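Local coordinates for glyoxalase family protein (PDB 1ZSW) that binds a zinc ion and belongs to the glyoxalase/bleomycin resistance protein/dioxygenase superfamily, though which reaction it catalyses, if any, is not established, at residues 44-58 against 72-86. Residues are numbered along the deposited sequence; the frame is centred on the assembly and turned at random. Where two conformers were deposited one is given.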
ATOM      1  N   ASN A  44      15.797   7.141   0.779  1.00 23.13           N
ATOM      2  CA  ASN A  44      14.419   6.748   0.504  1.00 21.92           C
ATOM      3  C   ASN A  44      13.696   7.832  -0.279  1.00 21.60           C
ATOM      4  O   ASN A  44      13.081   7.571  -1.305  1.00 20.94           O
ATOM      5  CB  ASN A  44      13.707   6.424   1.833  1.00 20.99           C
ATOM      6  CG  ASN A  44      12.274   5.978   1.617  1.00 25.64           C
ATOM      7  OD1 ASN A  44      12.014   4.844   1.200  1.00 25.51           O
ATOM      8  ND2 ASN A  44      11.345   6.863   1.902  1.00 20.43           N
ATOM      9  N   ASN A  45      13.852   9.079   0.176  1.00 22.69           N
ATOM     10  CA  ASN A  45      13.308  10.230  -0.519  1.00 23.41           C
ATOM     11  C   ASN A  45      13.848  10.346  -1.946  1.00 22.36           C
ATOM     12  O   ASN A  45      13.083  10.567  -2.863  1.00 21.81           O
ATOM     13  CB  ASN A  45      13.604  11.501   0.295  1.00 24.04           C
ATOM     14  CG  ASN A  45      13.089  12.785  -0.370  1.00 25.42           C
ATOM     15  OD1 ASN A  45      13.891  13.622  -0.813  1.00 33.14           O
ATOM     16  ND2 ASN A  45      11.771  12.948  -0.439  1.00 26.36           N
ATOM     17  N   HIS A  46      15.152  10.142  -2.121  1.00 23.22           N
ATOM     18  CA  HIS A  46      15.700  10.245  -3.447  1.00 25.95           C
ATOM     19  C   HIS A  46      15.051   9.193  -4.356  1.00 24.29           C
ATOM     20  O   HIS A  46      14.616   9.495  -5.462  1.00 24.83           O
ATOM     21  CB  HIS A  46      17.221  10.114  -3.459  1.00 27.48           C
ATOM     22  CG  HIS A  46      17.783  10.172  -4.844  1.00 31.21           C
ATOM     23  ND1 HIS A  46      17.864  11.348  -5.560  1.00 38.09           N
ATOM     24  CD2 HIS A  46      18.228   9.190  -5.668  1.00 32.80           C
ATOM     25  CE1 HIS A  46      18.355  11.090  -6.762  1.00 37.63           C
ATOM     26  NE2 HIS A  46      18.589   9.792  -6.849  1.00 41.59           N
ATOM     27  N   PHE A  47      14.921   7.964  -3.875  1.00 21.83           N
ATOM     28  CA  PHE A  47      14.384   6.930  -4.739  1.00 21.51           C
ATOM     29  C   PHE A  47      12.929   7.123  -5.112  1.00 21.20           C
ATOM     30  O   PHE A  47      12.566   7.045  -6.308  1.00 21.27           O
ATOM     31  CB  PHE A  47      14.559   5.553  -4.076  1.00 21.84           C
ATOM     32  CG  PHE A  47      14.263   4.421  -5.001  1.00 24.44           C
ATOM     33  CD1 PHE A  47      15.200   4.007  -5.942  1.00 26.39           C
ATOM     34  CD2 PHE A  47      13.041   3.781  -4.952  1.00 22.04           C
ATOM     35  CE1 PHE A  47      14.915   2.948  -6.800  1.00 27.16           C
ATOM     36  CE2 PHE A  47      12.738   2.714  -5.800  1.00 24.71           C
ATOM     37  CZ  PHE A  47      13.689   2.287  -6.725  1.00 24.79           C
ATOM     38  N   TYR A  48      12.075   7.385  -4.106  1.00 19.77           N
ATOM     39  CA  TYR A  48      10.621   7.404  -4.387  1.00 18.40           C
ATOM     40  C   TYR A  48      10.160   8.690  -5.061  1.00 18.49           C
ATOM     41  O   TYR A  48       9.238   8.683  -5.864  1.00 19.16           O
ATOM     42  CB  TYR A  48       9.785   7.027  -3.115  1.00 18.00           C
ATOM     43  CG  TYR A  48      10.032   5.567  -2.862  1.00 17.07           C
ATOM     44  CD1 TYR A  48      11.091   5.161  -2.051  1.00 16.83           C
ATOM     45  CD2 TYR A  48       9.319   4.614  -3.574  1.00 18.40           C
ATOM     46  CE1 TYR A  48      11.420   3.773  -1.898  1.00 19.06           C
ATOM     47  CE2 TYR A  48       9.619   3.247  -3.428  1.00 21.30           C
ATOM     48  CZ  TYR A  48      10.671   2.854  -2.606  1.00 20.50           C
ATOM     49  OH  TYR A  48      10.968   1.489  -2.509  1.00 21.58           O
ATOM     50  N   LYS A  49      10.836   9.788  -4.760  1.00 20.45           N
ATOM     51  CA  LYS A  49      10.489  11.074  -5.359  1.00 22.26           C
ATOM     52  C   LYS A  49      11.295  11.320  -6.623  1.00 23.36           C
ATOM     53  O   LYS A  49      10.727  11.498  -7.679  1.00 24.12           O
ATOM     54  CB  LYS A  49      10.681  12.201  -4.341  1.00 23.00           C
ATOM     55  CG  LYS A  49      10.342  13.581  -4.892  1.00 24.61           C
ATOM     56  CD  LYS A  49      10.393  14.643  -3.786  1.00 27.28           C
ATOM     57  CE  LYS A  49      11.806  14.810  -3.269  1.00 37.19           C
ATOM     58  NZ  LYS A  49      12.706  15.511  -4.241  1.00 43.84           N
ATOM     59  N   ASN A  50      12.615  11.285  -6.534  1.00 23.27           N
ATOM     60  CA  ASN A  50      13.419  11.642  -7.718  1.00 27.25           C
ATOM     61  C   ASN A  50      13.469  10.565  -8.792  1.00 27.62           C
ATOM     62  O   ASN A  50      13.335  10.873  -9.973  1.00 31.36           O
ATOM     63  CB  ASN A  50      14.812  12.116  -7.304  1.00 29.22           C
ATOM     64  CG  ASN A  50      14.742  13.365  -6.442  1.00 34.41           C
ATOM     65  OD1 ASN A  50      15.285  13.411  -5.347  1.00 37.84           O
ATOM     66  ND2 ASN A  50      13.997  14.362  -6.915  1.00 43.52           N
ATOM     67  N   VAL A  51      13.614   9.304  -8.393  1.00 24.48           N
ATOM     68  CA  VAL A  51      13.747   8.234  -9.400  1.00 24.53           C
ATOM     69  C   VAL A  51      12.373   7.788  -9.861  1.00 23.67           C
ATOM     70  O   VAL A  51      12.071   7.761 -11.050  1.00 23.76           O
ATOM     71  CB  VAL A  51      14.604   7.056  -8.893  1.00 24.55           C
ATOM     72  CG1 VAL A  51      14.704   5.940  -9.962  1.00 24.01           C
ATOM     73  CG2 VAL A  51      16.013   7.550  -8.457  1.00 26.85           C
ATOM     74  N   LEU A  52      11.492   7.459  -8.917  1.00 21.70           N
ATOM     75  CA  LEU A  52      10.155   6.992  -9.289  1.00 20.69           C
ATOM     76  C   LEU A  52       9.145   8.099  -9.654  1.00 19.00           C
ATOM     77  O   LEU A  52       8.062   7.843 -10.208  1.00 19.61           O
ATOM     78  CB  LEU A  52       9.590   6.122  -8.143  1.00 21.14           C
ATOM     79  CG  LEU A  52      10.244   4.776  -7.908  1.00 24.64           C
ATOM     80  CD1 LEU A  52       9.165   3.943  -7.165  1.00 25.70           C
ATOM     81  CD2 LEU A  52      10.644   4.115  -9.226  1.00 25.57           C
ATOM     82  N   GLY A  53       9.513   9.340  -9.320  1.00 21.95           N
ATOM     83  CA  GLY A  53       8.717  10.482  -9.738  1.00 21.12           C
ATOM     84  C   GLY A  53       7.457  10.756  -8.938  1.00 19.53           C
ATOM     85  O   GLY A  53       6.602  11.500  -9.404  1.00 22.82           O
ATOM     86  N   LEU A  54       7.287  10.072  -7.791  1.00 19.23           N
ATOM     87  CA  LEU A  54       6.077  10.220  -6.982  1.00 17.10           C
ATOM     88  C   LEU A  54       6.195  11.537  -6.218  1.00 19.35           C
ATOM     89  O   LEU A  54       7.314  12.034  -6.013  1.00 22.13           O
ATOM     90  CB  LEU A  54       5.927   9.084  -5.959  1.00 17.58           C
ATOM     91  CG  LEU A  54       5.873   7.697  -6.605  1.00 16.57           C
ATOM     92  CD1 LEU A  54       5.858   6.696  -5.458  1.00 19.95           C
ATOM     93  CD2 LEU A  54       4.642   7.501  -7.417  1.00 20.44           C
ATOM     94  N   ARG A  55       5.039  12.071  -5.813  1.00 17.42           N
ATOM     95  CA  ARG A  55       5.066  13.262  -4.941  1.00 18.09           C
ATOM     96  C   ARG A  55       5.271  12.872  -3.493  1.00 20.40           C
ATOM     97  O   ARG A  55       4.632  11.931  -3.035  1.00 20.16           O
ATOM     98  CB  ARG A  55       3.739  13.999  -5.019  1.00 17.88           C
ATOM     99  CG  ARG A  55       3.787  15.368  -4.240  1.00 17.43           C
ATOM    100  CD  ARG A  55       2.497  16.128  -4.470  1.00 21.26           C
ATOM    101  NE  ARG A  55       2.742  17.504  -3.997  1.00 24.53           N
ATOM    102  CZ  ARG A  55       1.852  18.486  -3.998  1.00 30.13           C
ATOM    103  NH1 ARG A  55       0.626  18.297  -4.449  1.00 28.49           N
ATOM    104  NH2 ARG A  55       2.234  19.681  -3.564  1.00 27.76           N
ATOM    105  N   ARG A  56       6.132  13.593  -2.765  1.00 20.13           N
ATOM    106  CA  ARG A  56       6.169  13.394  -1.317  1.00 19.56           C
ATOM    107  C   ARG A  56       5.006  14.168  -0.766  1.00 23.14           C
ATOM    108  O   ARG A  56       5.044  15.402  -0.740  1.00 26.25           O
ATOM    109  CB  ARG A  56       7.477  13.833  -0.677  1.00 21.09           C
ATOM    110  CG  ARG A  56       7.401  13.622   0.859  1.00 22.08           C
ATOM    111  CD  ARG A  56       8.714  13.911   1.500  1.00 23.53           C
ATOM    112  NE  ARG A  56       8.845  15.360   1.716  1.00 29.78           N
ATOM    113  CZ  ARG A  56       9.873  16.100   1.310  1.00 38.60           C
ATOM    114  NH1 ARG A  56      10.898  15.565   0.648  1.00 43.37           N
ATOM    115  NH2 ARG A  56       9.889  17.396   1.588  1.00 40.61           N
ATOM    116  N   VAL A  57       3.953  13.455  -0.390  1.00 23.06           N
ATOM    117  CA  VAL A  57       2.682  14.106  -0.039  1.00 24.18           C
ATOM    118  C   VAL A  57       2.617  14.453   1.437  1.00 26.11           C
ATOM    119  O   VAL A  57       1.783  15.258   1.832  1.00 26.73           O
ATOM    120  CB  VAL A  57       1.432  13.303  -0.496  1.00 23.08           C
ATOM    121  CG1 VAL A  57       1.388  13.243  -2.022  1.00 24.56           C
ATOM    122  CG2 VAL A  57       1.438  11.854   0.052  1.00 26.04           C
ATOM    123  N   LYS A  58       3.457  13.824   2.256  1.00 23.79           N
ATOM    124  CA  LYS A  58       3.473  14.131   3.686  1.00 25.01           C
ATOM    125  C   LYS A  58       4.783  13.741   4.318  1.00 25.50           C
ATOM    126  O   LYS A  58       5.307  12.630   4.111  1.00 24.70           O
ATOM    127  CB  LYS A  58       2.303  13.468   4.437  1.00 27.29           C
ATOM    128  CG  LYS A  58       1.861  14.258   5.698  1.00 32.86           C
ATOM    129  CD  LYS A  58       0.493  14.920   5.400  1.00 42.47           C
ATOM    130  CE  LYS A  58       0.249  16.208   6.159  1.00 46.74           C
ATOM    131  NZ  LYS A  58      -0.664  17.103   5.367  1.00 48.92           N
ATOM    132  N   PHE A  72       5.229   9.854   3.375  0.60 18.70           N
ATOM    133  CA  PHE A  72       4.280   9.288   2.403  0.60 18.94           C
ATOM    134  C   PHE A  72       4.637   9.845   1.041  0.60 18.68           C
ATOM    135  O   PHE A  72       5.039  11.026   0.898  0.60 17.24           O
ATOM    136  CB  PHE A  72       2.802   9.698   2.647  0.60 19.59           C
ATOM    137  CG  PHE A  72       2.139   9.084   3.860  0.60 22.25           C
ATOM    138  CD1 PHE A  72       2.417   9.565   5.136  0.60 25.55           C
ATOM    139  CD2 PHE A  72       1.169   8.085   3.712  0.60 23.74           C
ATOM    140  CE1 PHE A  72       1.769   9.038   6.256  0.60 28.73           C
ATOM    141  CE2 PHE A  72       0.508   7.541   4.832  0.60 23.80           C
ATOM    142  CZ  PHE A  72       0.816   8.022   6.107  0.60 29.09           C
ATOM    143  N   TYR A  73       4.519   8.961   0.046  1.00 17.40           N
ATOM    144  CA  TYR A  73       4.606   9.295  -1.388  1.00 17.89           C
ATOM    145  C   TYR A  73       3.333   8.842  -2.089  1.00 18.17           C
ATOM    146  O   TYR A  73       2.713   7.840  -1.712  1.00 19.06           O
ATOM    147  CB  TYR A  73       5.808   8.553  -1.991  1.00 17.46           C
ATOM    148  CG  TYR A  73       7.110   8.803  -1.242  1.00 16.20           C
ATOM    149  CD1 TYR A  73       7.522   7.948  -0.205  1.00 20.88           C
ATOM    150  CD2 TYR A  73       7.912   9.943  -1.526  1.00 18.80           C
ATOM    151  CE1 TYR A  73       8.699   8.155   0.496  1.00 20.59           C
ATOM    152  CE2 TYR A  73       9.101  10.173  -0.801  1.00 18.89           C
ATOM    153  CZ  TYR A  73       9.478   9.268   0.201  1.00 20.71           C
ATOM    154  OH  TYR A  73      10.628   9.415   0.924  1.00 26.26           O
ATOM    155  N   GLY A  74       2.954   9.536  -3.146  1.00 16.29           N
ATOM    156  CA  GLY A  74       1.787   9.145  -3.909  1.00 17.07           C
ATOM    157  C   GLY A  74       1.572  10.070  -5.068  1.00 17.88           C
ATOM    158  O   GLY A  74       2.514  10.607  -5.613  1.00 19.33           O
ATOM    159  N   ASP A  75       0.310  10.233  -5.415  1.00 17.73           N
ATOM    160  CA  ASP A  75      -0.076  11.066  -6.547  1.00 18.68           C
ATOM    161  C   ASP A  75      -0.173  12.525  -6.093  1.00 20.07           C
ATOM    162  O   ASP A  75       0.289  12.867  -5.020  1.00 20.68           O
ATOM    163  CB  ASP A  75      -1.371  10.553  -7.222  1.00 19.91           C
ATOM    164  CG  ASP A  75      -2.639  10.830  -6.428  1.00 20.49           C
ATOM    165  OD1 ASP A  75      -2.526  11.244  -5.272  1.00 22.47           O
ATOM    166  OD2 ASP A  75      -3.759  10.601  -6.966  1.00 25.75           O
ATOM    167  N   LYS A  76      -0.794  13.357  -6.923  1.00 21.00           N
ATOM    168  CA  LYS A  76      -0.861  14.811  -6.626  1.00 22.00           C
ATOM    169  C   LYS A  76      -1.326  15.113  -5.197  1.00 23.89           C
ATOM    170  O   LYS A  76      -0.764  15.991  -4.533  1.00 23.84           O
ATOM    171  CB  LYS A  76      -1.779  15.505  -7.627  1.00 23.67           C
ATOM    172  CG  LYS A  76      -1.832  17.041  -7.484  1.00 25.72           C
ATOM    173  CD  LYS A  76      -2.840  17.586  -8.489  1.00 33.19           C
ATOM    174  CE  LYS A  76      -3.018  19.087  -8.341  1.00 35.82           C
ATOM    175  NZ  LYS A  76      -1.788  19.771  -8.816  1.00 42.49           N
ATOM    176  N   THR A  77      -2.326  14.382  -4.717  1.00 25.53           N
ATOM    177  CA  THR A  77      -2.876  14.626  -3.368  1.00 27.06           C
ATOM    178  C   THR A  77      -2.636  13.477  -2.381  1.00 27.26           C
ATOM    179  O   THR A  77      -3.138  13.473  -1.249  1.00 29.27           O
ATOM    180  CB  THR A  77      -4.400  14.886  -3.402  1.00 29.21           C
ATOM    181  OG1 THR A  77      -5.072  13.736  -3.925  1.00 31.46           O
ATOM    182  CG2 THR A  77      -4.725  16.097  -4.267  1.00 31.19           C
ATOM    183  N   GLY A  78      -1.906  12.464  -2.817  1.00 25.68           N
ATOM    184  CA  GLY A  78      -1.715  11.321  -1.944  1.00 23.51           C
ATOM    185  C   GLY A  78      -3.018  10.571  -1.795  1.00 24.02           C
ATOM    186  O   GLY A  78      -3.321  10.049  -0.710  1.00 26.50           O
ATOM    187  N   SER A  79      -3.782  10.452  -2.876  1.00 21.65           N
ATOM    188  CA  SER A  79      -5.129   9.871  -2.766  1.00 21.67           C
ATOM    189  C   SER A  79      -5.079   8.367  -2.425  1.00 22.38           C
ATOM    190  O   SER A  79      -4.059   7.718  -2.696  1.00 21.30           O
ATOM    191  CB  SER A  79      -5.915  10.125  -4.024  1.00 25.39           C
ATOM    192  OG  SER A  79      -5.335   9.435  -5.078  1.00 27.97           O
ATOM    193  N   PRO A  80      -6.135   7.839  -1.788  1.00 21.38           N
ATOM    194  CA  PRO A  80      -6.203   6.415  -1.472  1.00 19.70           C
ATOM    195  C   PRO A  80      -5.897   5.576  -2.703  1.00 20.16           C
ATOM    196  O   PRO A  80      -6.436   5.823  -3.810  1.00 19.88           O
ATOM    197  CB  PRO A  80      -7.653   6.216  -1.057  1.00 20.66           C
ATOM    198  CG  PRO A  80      -7.948   7.534  -0.308  1.00 21.57           C
ATOM    199  CD  PRO A  80      -7.304   8.570  -1.224  1.00 23.02           C
ATOM    200  N   GLY A  81      -5.057   4.570  -2.500  1.00 17.44           N
ATOM    201  CA  GLY A  81      -4.668   3.762  -3.661  1.00 16.68           C
ATOM    202  C   GLY A  81      -3.299   4.125  -4.235  1.00 20.68           C
ATOM    203  O   GLY A  81      -2.727   3.346  -5.020  1.00 20.91           O
ATOM    204  N   THR A  82      -2.750   5.278  -3.862  1.00 18.61           N
ATOM    205  CA  THR A  82      -1.505   5.726  -4.457  1.00 17.04           C
ATOM    206  C   THR A  82      -0.373   5.814  -3.440  1.00 17.48           C
ATOM    207  O   THR A  82       0.786   6.006  -3.817  1.00 19.82           O
ATOM    208  CB  THR A  82      -1.641   7.131  -5.169  1.00 17.98           C
ATOM    209  OG1 THR A  82      -1.734   8.177  -4.183  1.00 20.01           O
ATOM    210  CG2 THR A  82      -2.815   7.153  -6.114  1.00 18.10           C
ATOM    211  N   GLU A  83      -0.714   5.631  -2.155  0.60 18.19           N
ATOM    212  CA  GLU A  83       0.152   5.988  -1.059  0.60 18.94           C
ATOM    213  C   GLU A  83       1.100   4.854  -0.679  0.60 17.00           C
ATOM    214  O   GLU A  83       0.626   3.780  -0.268  0.60 16.09           O
ATOM    215  CB  GLU A  83      -0.722   6.266   0.183  0.60 19.30           C
ATOM    216  CG  GLU A  83      -1.817   7.321  -0.032  0.60 22.87           C
ATOM    217  CD  GLU A  83      -2.813   7.381   1.123  0.60 24.18           C
ATOM    218  OE1 GLU A  83      -2.489   6.879   2.227  0.60 28.30           O
ATOM    219  OE2 GLU A  83      -3.929   7.905   0.913  0.60 24.63           O
ATOM    220  N   LEU A  84       2.413   5.114  -0.785  1.00 16.68           N
ATOM    221  CA  LEU A  84       3.457   4.255  -0.206  0.70 17.99           C
ATOM    222  C   LEU A  84       4.061   5.053   0.927  1.00 17.78           C
ATOM    223  O   LEU A  84       4.490   6.184   0.730  1.00 20.61           O
ATOM    224  CB  LEU A  84       4.556   3.912  -1.222  0.70 18.45           C
ATOM    225  CG  LEU A  84       4.257   3.365  -2.619  0.70 22.95           C
ATOM    226  CD1 LEU A  84       5.417   2.467  -3.121  0.70 22.51           C
ATOM    227  CD2 LEU A  84       2.925   2.671  -2.808  0.70 22.26           C
ATOM    228  N   SER A  85       4.071   4.475   2.114  1.00 17.04           N
ATOM    229  CA  SER A  85       4.659   5.220   3.233  1.00 16.89           C
ATOM    230  C   SER A  85       5.789   4.412   3.870  1.00 18.62           C
ATOM    231  O   SER A  85       5.822   3.169   3.754  1.00 17.89           O
ATOM    232  CB  SER A  85       3.579   5.579   4.232  1.00 20.93           C
ATOM    233  OG  SER A  85       3.438   4.562   5.201  1.00 22.98           O
ATOM    234  N   PHE A  86       6.733   5.124   4.488  1.00 16.59           N
ATOM    235  CA  PHE A  86       7.927   4.522   5.061  1.00 16.10           C
ATOM    236  C   PHE A  86       8.205   5.120   6.420  1.00 19.05           C
ATOM    237  O   PHE A  86       8.153   6.340   6.557  1.00 19.21           O
ATOM    238  CB  PHE A  86       9.129   4.834   4.148  1.00 17.37           C
ATOM    239  CG  PHE A  86       9.068   4.148   2.821  1.00 18.31           C
ATOM    240  CD1 PHE A  86       9.745   2.935   2.666  1.00 20.51           C
ATOM    241  CD2 PHE A  86       8.354   4.693   1.740  1.00 18.27           C
ATOM    242  CE1 PHE A  86       9.680   2.261   1.480  1.00 21.03           C
ATOM    243  CE2 PHE A  86       8.316   3.989   0.473  1.00 19.89           C
ATOM    244  CZ  PHE A  86       8.999   2.792   0.384  1.00 19.81           C
TER
HETATM  245  O   HOH W   1      -0.204  20.856  -5.953  0.50 42.02           O
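Phe-72 meets Val-57 and Lys-58 together, the mark of a classic beta bulge in the antiparallel hairpin of strands 55-62 and 69-74. Its carbonyl O takes the N-H of Val-57 from 41° above the carbonyl plane and a weak bond from Lys-58 N, while Phe-72 N gives Lys-58 O a nearly straight bond of 2.9 Å. In the conformer described, the ring leaves on the sheet face that looks toward the zinc site, its side chain about 5 Å from that of the zinc ligand His-33 at the nearest atoms.

On the other face, Tyr-73 lies under helix 41-51. Tyr-48 CB sits 3.6 Å from the centroid of the Tyr-73 ring, a CH-pi contact 7° off the normal, and Leu-54 CD1 packs on Tyr-73 CB. Tyr-73 OH comes to 2.8 Å from Asn-44 ND2.

Gly-74 N and O pair with Arg-55 O and N; a side chain here would collide with Thr-82 OG1. Next, the turn curls round Val-57, whose CG1 comes within 3.2 Å of Asp-75 O. Arg-55, extended from CG to NE, carries NH1 to Lys-76 O at 2.7 Å, while its NH2 binds Val-308 O. Gly-78 suits the place beside Val-57 CG2, where a CB would clash.

Farther on, Phe-86 CZ lies over one face of the Tyr-48 ring, 3.4 Å from Tyr-48 CZ. Over the centre of the Phe-86 ring stands Asn-44 OD1, 3.2 Å above the plane.

Apolar and aromatic groups thus bind helix to sheet and enclose the Asn-44 amide, while Tyr-48 OH reaches outward to Asp-145. On the Phe-72 face, which probably helps line the metal site, the Arg-55 guanidinium reaches out to tie strand 55-62 to the turn through Lys-76 O.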